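Local coordinates for flocculation protein FLO11 (Saccharomyces cerevisiae, PDB 4UYT) that mediates homotypic cell-cell adhesion between yeast cells during flocculation through its N-terminal Flo11 domain, which bears two hydrophobic bands of aromatic residues, at residues Ser10-Cys15 with Pro164-Trp168. Residues are numbered along the deposited sequence; the frame is centred on the assembly and turned at random.
Sequences SIVNGC and PGFYW
Pro164 lays the CB and CG carbons of its ring against the carboxamide of Asn13, with CB 3.4 Å from OD1 and CG 3.5 Å from ND2 of that residue. The amide is also held from within its own segment: OD1 of Asn13 accepts, in its carbonyl plane, a hydrogen bond from N of Cys15 (2.9 Å), closing an Asx turn just where strand 12-13 ends. SG of Cys15 packs near CA and CB of Pro164 and is disulfide-bonded to Cys150, joining this turn covalently to a distant part of the chain. Gly165 adds a backbone bond: its O accepts a hydrogen bond from N of Gly14 (2.9 Å). At Phe166, paired with Asn13 without hydrogen bonds, the ring turns CD2 and CE2 to CA and CB of Asn13, while CG2 of Ile11 meets CD2 at 4.2 Å; Leu34 and Val36 of strand 32-43 also touch the Phe166 side chain. Tyr167 and Val12 form the hydrogen-bonded pair, N to O in both directions. On the other face of the sheet, the Tyr167 ring swings back over its partner, chi1 of 67° setting CG between the backbone N and the carbonyl carbon. CB of Val12 sits over one face of this ring, offset toward its rim and 3.7 Å from the centroid, a CH-pi contact. CG1 of Val12 reaches on to CZ of the tyrosine (3.4 Å). Trp168 brings CB near O of Ser10; its indole lies clear of the 10-15 segment, edge-to-face with Tyr47. Together these features illustrate how one hydrogen-bonded pair, flanked by a non-hydrogen-bonded one, joins a short edge strand to its neighbour: strand 12-13 is an outer member of a small antiparallel three-stranded sheet, centred on 166-169 and completed by 113-115, within the fibronectin type III-like Flo11 domain.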
# COMPACT_ATOMS: atom_id res chain seq x y z
N SER A 10 -7.93 -9.69 13.64
CA SER A 10 -8.90 -9.24 12.61
C SER A 10 -8.41 -7.96 11.94
O SER A 10 -8.42 -6.90 12.53
CB SER A 10 -10.24 -8.97 13.27
OG SER A 10 -11.20 -8.50 12.34
N ILE A 11 -8.09 -8.06 10.66
CA ILE A 11 -7.66 -6.96 9.84
C ILE A 11 -8.79 -6.76 8.85
O ILE A 11 -9.09 -7.66 8.07
CB ILE A 11 -6.33 -7.26 9.14
CG1 ILE A 11 -5.23 -7.59 10.15
CG2 ILE A 11 -5.94 -6.11 8.25
CD1 ILE A 11 -4.03 -8.25 9.53
N VAL A 12 -9.42 -5.60 8.88
CA VAL A 12 -10.68 -5.40 8.15
C VAL A 12 -10.51 -4.41 7.01
O VAL A 12 -10.07 -3.28 7.22
CB VAL A 12 -11.77 -4.94 9.11
CG1 VAL A 12 -13.10 -4.84 8.39
CG2 VAL A 12 -11.87 -5.90 10.28
N ASN A 13 -10.91 -4.83 5.81
CA ASN A 13 -11.08 -3.92 4.69
C ASN A 13 -12.25 -3.03 5.01
O ASN A 13 -13.37 -3.51 5.20
CB ASN A 13 -11.30 -4.76 3.45
CG ASN A 13 -11.63 -3.95 2.21
OD1 ASN A 13 -12.19 -2.87 2.27
ND2 ASN A 13 -11.29 -4.50 1.06
N GLY A 14 -12.00 -1.72 5.11
CA GLY A 14 -13.00 -0.79 5.58
C GLY A 14 -14.02 -0.33 4.56
O GLY A 14 -14.92 0.41 4.92
N CYS A 15 -13.91 -0.77 3.31
CA CYS A 15 -14.82 -0.31 2.27
C CYS A 15 -14.81 -1.22 1.05
O CYS A 15 -14.50 -0.78 -0.05
CB CYS A 15 -14.52 1.15 1.86
SG CYS A 15 -12.78 1.47 1.52
N PRO A 164 -8.38 -0.01 -0.94
CA PRO A 164 -9.13 0.24 0.28
C PRO A 164 -8.26 0.70 1.43
O PRO A 164 -7.06 0.44 1.51
CB PRO A 164 -9.75 -1.15 0.61
CG PRO A 164 -8.96 -2.15 -0.16
CD PRO A 164 -8.39 -1.44 -1.33
N GLY A 165 -8.89 1.44 2.33
CA GLY A 165 -8.38 1.55 3.69
C GLY A 165 -8.70 0.33 4.53
O GLY A 165 -9.56 -0.50 4.15
N PHE A 166 -8.01 0.20 5.66
CA PHE A 166 -8.11 -0.94 6.56
C PHE A 166 -8.16 -0.45 7.97
O PHE A 166 -7.67 0.64 8.29
CB PHE A 166 -6.90 -1.88 6.39
CG PHE A 166 -6.91 -2.60 5.09
CD1 PHE A 166 -6.44 -2.00 3.93
CD2 PHE A 166 -7.38 -3.92 5.02
CE1 PHE A 166 -6.49 -2.68 2.73
CE2 PHE A 166 -7.42 -4.60 3.80
CZ PHE A 166 -6.96 -3.97 2.68
N TYR A 167 -8.69 -1.30 8.86
CA TYR A 167 -8.66 -0.99 10.28
C TYR A 167 -8.44 -2.27 11.07
O TYR A 167 -8.55 -3.39 10.57
CB TYR A 167 -9.94 -0.25 10.69
CG TYR A 167 -11.24 -1.03 10.60
CD1 TYR A 167 -11.58 -1.95 11.58
CD2 TYR A 167 -12.19 -0.72 9.65
CE1 TYR A 167 -12.78 -2.59 11.60
CE2 TYR A 167 -13.44 -1.37 9.66
CZ TYR A 167 -13.71 -2.31 10.65
OH TYR A 167 -14.91 -2.99 10.74
N TRP A 168 -8.08 -2.10 12.34
CA TRP A 168 -7.73 -3.22 13.21
C TRP A 168 -7.86 -2.75 14.67
O TRP A 168 -8.09 -1.59 14.96
CB TRP A 168 -6.34 -3.72 12.93
CG TRP A 168 -5.26 -2.68 12.98
CD1 TRP A 168 -4.66 -2.14 14.09
CD2 TRP A 168 -4.65 -2.04 11.86
NE1 TRP A 168 -3.72 -1.20 13.73
CE2 TRP A 168 -3.67 -1.14 12.37
CE3 TRP A 168 -4.80 -2.17 10.47
CZ2 TRP A 168 -2.82 -0.41 11.56
CZ3 TRP A 168 -3.96 -1.45 9.66
CH2 TRP A 168 -2.98 -0.59 10.20